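Local structure of porin (Rhodobacter capsulatus, 2POR) at residues 133-138 and 146-151; 104-109 and 168-173. The protein forms trimeric channels in the bacterial outer membrane through which small hydrophilic solutes of up to about 0.6 kDa diffuse passively. All coordinates share one frame; numbering follows the deposited sequence.

Contact 1: residues 133-138 and 146-151; sequences SMSDGK and DAQEMA. With CA (calcium ion), chain D.
Ser-135 overlaps the root of the Glu-149 side chain, its OG 3.4 Å from Glu-149 CG. With chi1 at 57° this OG sits between its own backbone N and carbonyl carbon, where it accepts from Glu-149 N at 2.9 Å, 167° at the hydrogen. Ser-135 N still donates to Glu-149 O at 3.1 Å, but the return bond goes to the hydroxyl, not the carbonyl. Ser-133 and Ala-151 form an antiparallel hydrogen-bonded pair, Met-134 and Met-150 a non-hydrogen-bonded one. On the methionine face, Met-134 CB meets Met-150 CG at 3.9 Å, and Met-134 also touches bound detergent.

One water joins Ser-135 OG, Gly-137 N and Ala-147 O, while Asp-146 N donates to Gly-137 O at 2.8 Å. Asp-136 closes an Asx turn, its OD1 accepting from Lys-138 N at 3.1 Å. The same carboxylate grips calcium through both oxygens, its OD2 also accepting from Phe-21 N of a second subunit, and Lys-138 O joins the metal at 2.5 Å. Asn-116 and Gly-140 of the same chain, and Asn-20 of that subunit, complete the protein ligands. A barrel hairpin end therefore ties two subunits through a metal whose charge would offset that of the carboxylate.

Contact 2: residues 104-109 and 168-173; sequences YLTGDE and EKIDSP. With CA (calcium ion), chain B.
Glu-168 reaches from its strand into the backbone of 104-109, and three hydrogen bonds grip its carboxylate. OE2 accepts from Leu-105 N at 3.0 Å, OE1 from Thr-106 N at 3.0 Å, and both N-H groups approach from above the carboxylate plane. Thr-106 OG1 adds a third bond to Glu-168 OE1 at 2.9 Å, on the anti side and 16° out of that plane. With donors on both oxygens, two above the plane and one near it, the group is probably held against rotation. OE2 also lies at the edge of the Tyr-104 ring, 3.7 Å from Tyr-104 CD1, ring and carboxylate planes 66° apart.

Beside this polar clasp, Leu-105 CG, set anti to its backbone N (chi1 -176°), meets Ile-170 CD1 at 3.9 Å, and Thr-106 CG2 lies 3.5 Å from Lys-169 O. The packing ends at Thr-106. Asp-108 turns to a watery site, binding calcium through OD2 at 2.2 Å alongside four waters, with Glu-80 as the other protein ligand.

An alanine in place of Glu-168 would probably leave the N-H groups of Leu-105 and Thr-106 without their acceptor and the Thr-106 hydroxyl free to turn. The long loop folded into the barrel, which narrows the channel in such porins, is pinned to the wall by a buried carboxylate; the nearby Glu-185 may raise its proton affinity, while the three donors would oppose that.

From the N terminus, the chain reaches 104-109 first, in the long loop between strands 68-73 and 118-125. Strands 118-125 and 128-134 follow, and contact 1 then closes a short connection, bringing 146-151 back beside 133-138. Strand 148-158 leads to strand 161-171, at whose end contact 2 closes the wider loop, so contact 1 is nested inside contact 2. Their centres are 7 Å apart. Strands 148-158 and 161-171 are sheet neighbours, and Met-150 O lies 2.8 Å from Lys-169 N, a probable hydrogen bond. Glu-149 OE1 accepts from Gly-107 N, so both neighbouring wall strands hold the same inner loop.

Contact 1: residues 133-138 and 146-151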
# COMPACT_ATOMS: atom_id res chain seq x y z
N SER A 133 26.30 12.00 -7.15
CA SER A 133 25.26 11.64 -6.19
C SER A 133 25.74 11.85 -4.74
O SER A 133 26.96 11.89 -4.52
CB SER A 133 24.89 10.21 -6.41
OG SER A 133 26.05 9.38 -6.55
N MET A 134 24.88 12.01 -3.75
CA MET A 134 25.32 12.11 -2.36
C MET A 134 24.14 11.91 -1.43
O MET A 134 22.99 12.06 -1.88
CB MET A 134 25.92 13.48 -2.12
CG MET A 134 24.89 14.60 -2.18
SD MET A 134 25.56 16.24 -1.86
CE MET A 134 26.02 16.09 -0.15
N SER A 135 24.37 11.52 -0.18
CA SER A 135 23.31 11.45 0.80
C SER A 135 23.55 12.67 1.65
O SER A 135 24.56 13.36 1.48
CB SER A 135 23.40 10.15 1.62
OG SER A 135 24.66 10.00 2.27
N ASP A 136 22.69 13.02 2.58
CA ASP A 136 22.87 14.25 3.29
C ASP A 136 23.67 14.13 4.61
O ASP A 136 23.83 15.17 5.26
CB ASP A 136 21.50 14.86 3.57
CG ASP A 136 20.53 14.10 4.44
OD1 ASP A 136 20.86 13.24 5.27
OD2 ASP A 136 19.33 14.34 4.36
N GLY A 137 24.10 12.94 5.10
CA GLY A 137 24.91 12.83 6.33
C GLY A 137 24.14 12.82 7.63
O GLY A 137 24.77 12.74 8.68
N LYS A 138 22.81 12.89 7.69
CA LYS A 138 22.04 12.89 8.93
C LYS A 138 20.96 11.87 8.85
O LYS A 138 20.26 11.73 7.83
CB LYS A 138 21.35 14.21 9.22
CG LYS A 138 22.30 15.38 9.25
CD LYS A 138 23.22 15.16 10.42
CE LYS A 138 24.22 16.27 10.56
NZ LYS A 138 24.43 16.42 11.98
N ASP A 146 25.21 10.52 10.36
CA ASP A 146 25.08 9.24 9.68
C ASP A 146 26.35 9.11 8.87
O ASP A 146 27.15 10.04 8.77
CB ASP A 146 23.81 9.25 8.75
CG ASP A 146 23.24 7.89 8.35
OD1 ASP A 146 23.86 6.87 8.63
OD2 ASP A 146 22.17 7.81 7.75
N ALA A 147 26.61 7.91 8.34
CA ALA A 147 27.64 7.74 7.31
C ALA A 147 27.18 8.60 6.11
O ALA A 147 25.96 8.82 5.97
CB ALA A 147 27.71 6.30 6.85
N GLN A 148 28.05 9.11 5.27
CA GLN A 148 27.58 9.91 4.16
C GLN A 148 28.17 9.34 2.91
O GLN A 148 29.37 9.12 2.90
CB GLN A 148 28.03 11.28 4.38
CG GLN A 148 27.55 12.12 3.23
CD GLN A 148 27.76 13.58 3.49
OE1 GLN A 148 27.02 14.42 2.99
NE2 GLN A 148 28.71 13.99 4.32
N GLU A 149 27.39 9.10 1.84
CA GLU A 149 27.96 8.52 0.64
C GLU A 149 28.02 9.60 -0.43
O GLU A 149 27.31 10.61 -0.30
CB GLU A 149 27.12 7.38 0.12
CG GLU A 149 25.65 7.77 -0.14
CD GLU A 149 24.73 6.64 -0.54
OE1 GLU A 149 25.15 5.48 -0.54
OE2 GLU A 149 23.57 6.94 -0.83
N MET A 150 28.90 9.38 -1.40
CA MET A 150 29.07 10.30 -2.53
C MET A 150 29.70 9.56 -3.67
O MET A 150 30.48 8.64 -3.45
CB MET A 150 30.04 11.43 -2.30
CG MET A 150 29.63 12.45 -1.31
SD MET A 150 31.12 13.05 -0.48
CE MET A 150 30.32 14.43 0.30
N ALA A 151 29.43 9.94 -4.92
CA ALA A 151 30.07 9.30 -6.06
C ALA A 151 30.00 10.28 -7.23
O ALA A 151 29.21 11.26 -7.22
CB ALA A 151 29.34 8.04 -6.46
CA CA D . 18.72 12.93 6.19
O HOH W 1 23.93 10.15 4.88
O HOH W 2 21.66 9.87 6.06
O HOH W 3 16.66 13.26 5.11

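Contact 2: residues 104-109 and 168-173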
# COMPACT_ATOMS: atom_id res chain seq x y z
N TYR A 104 28.20 -1.97 -6.70
CA TYR A 104 28.50 -0.58 -6.45
C TYR A 104 28.47 -0.35 -4.94
O TYR A 104 27.69 -0.97 -4.22
CB TYR A 104 27.48 0.36 -7.14
CG TYR A 104 27.52 0.19 -8.66
CD1 TYR A 104 28.55 0.77 -9.37
CD2 TYR A 104 26.55 -0.54 -9.33
CE1 TYR A 104 28.58 0.62 -10.75
CE2 TYR A 104 26.58 -0.69 -10.71
CZ TYR A 104 27.61 -0.10 -11.40
OH TYR A 104 27.74 -0.24 -12.75
N LEU A 105 29.35 0.54 -4.51
CA LEU A 105 29.46 0.88 -3.11
C LEU A 105 28.34 1.78 -2.62
O LEU A 105 27.93 1.65 -1.47
CB LEU A 105 30.86 1.56 -2.85
CG LEU A 105 31.30 1.96 -1.40
CD1 LEU A 105 31.48 0.69 -0.56
CD2 LEU A 105 32.59 2.75 -1.42
N THR A 106 27.79 2.74 -3.41
CA THR A 106 26.83 3.71 -2.88
C THR A 106 25.50 3.68 -3.65
O THR A 106 25.41 2.98 -4.67
CB THR A 106 27.45 5.17 -2.87
OG1 THR A 106 27.49 5.64 -4.23
CG2 THR A 106 28.85 5.24 -2.19
N GLY A 107 24.49 4.43 -3.16
CA GLY A 107 23.18 4.59 -3.80
C GLY A 107 22.47 3.28 -3.76
O GLY A 107 22.92 2.32 -3.13
N ASP A 108 21.31 3.27 -4.39
CA ASP A 108 20.50 2.07 -4.51
C ASP A 108 20.30 1.36 -3.16
O ASP A 108 20.63 0.18 -2.97
CB ASP A 108 21.14 1.10 -5.49
CG ASP A 108 20.20 0.01 -5.99
OD1 ASP A 108 18.99 0.13 -5.83
OD2 ASP A 108 20.66 -0.96 -6.61
N GLU A 109 19.80 2.20 -2.25
CA GLU A 109 19.37 1.81 -0.91
C GLU A 109 20.51 1.52 0.07
O GLU A 109 20.26 0.92 1.11
CB GLU A 109 18.47 0.58 -0.96
CG GLU A 109 17.22 0.78 -1.78
CD GLU A 109 16.36 -0.46 -1.79
OE1 GLU A 109 16.77 -1.44 -2.41
OE2 GLU A 109 15.31 -0.44 -1.15
N GLU A 168 33.50 6.28 -6.04
CA GLU A 168 32.52 6.26 -4.97
C GLU A 168 33.16 6.23 -3.58
O GLU A 168 34.18 5.57 -3.38
CB GLU A 168 31.68 5.03 -5.10
CG GLU A 168 31.09 4.67 -6.46
CD GLU A 168 30.08 3.55 -6.32
OE1 GLU A 168 28.96 3.81 -5.90
OE2 GLU A 168 30.39 2.41 -6.62
N LYS A 169 32.56 6.89 -2.61
CA LYS A 169 33.05 6.80 -1.25
C LYS A 169 31.98 6.91 -0.17
O LYS A 169 30.90 7.49 -0.38
CB LYS A 169 34.11 7.84 -1.05
CG LYS A 169 33.58 9.22 -1.19
CD LYS A 169 34.71 10.03 -0.69
CE LYS A 169 34.06 11.11 0.15
NZ LYS A 169 35.07 11.73 1.00
N ILE A 170 32.23 6.28 1.00
CA ILE A 170 31.36 6.39 2.18
C ILE A 170 32.24 6.89 3.34
O ILE A 170 33.28 6.32 3.64
CB ILE A 170 30.70 5.01 2.58
CG1 ILE A 170 29.88 4.39 1.44
CG2 ILE A 170 29.81 5.29 3.81
CD1 ILE A 170 29.25 3.04 1.78
N ASP A 171 31.91 8.03 3.91
CA ASP A 171 32.52 8.57 5.09
C ASP A 171 31.77 8.14 6.32
O ASP A 171 30.58 8.38 6.48
CB ASP A 171 32.51 10.07 5.11
CG ASP A 171 33.33 10.65 3.98
OD1 ASP A 171 34.27 9.99 3.51
OD2 ASP A 171 33.01 11.76 3.57
N SER A 172 32.55 7.52 7.20
CA SER A 172 32.07 6.98 8.46
C SER A 172 31.81 8.10 9.44
O SER A 172 32.63 9.01 9.52
CB SER A 172 33.10 6.07 9.08
OG SER A 172 32.53 5.60 10.28
N PRO A 173 30.76 8.09 10.25
CA PRO A 173 30.61 9.06 11.31
C PRO A 173 31.61 8.74 12.41
O PRO A 173 31.92 9.66 13.15
CB PRO A 173 29.18 8.92 11.75
CG PRO A 173 28.94 7.45 11.60
CD PRO A 173 29.78 7.03 10.37
CA CA B . 22.40 -1.85 -7.71
O HOH W 4 21.12 -3.23 -9.08
O HOH W 5 24.04 -2.85 -8.94
O HOH W 6 24.06 -1.56 -5.97
O HOH W 7 22.21 -3.90 -6.54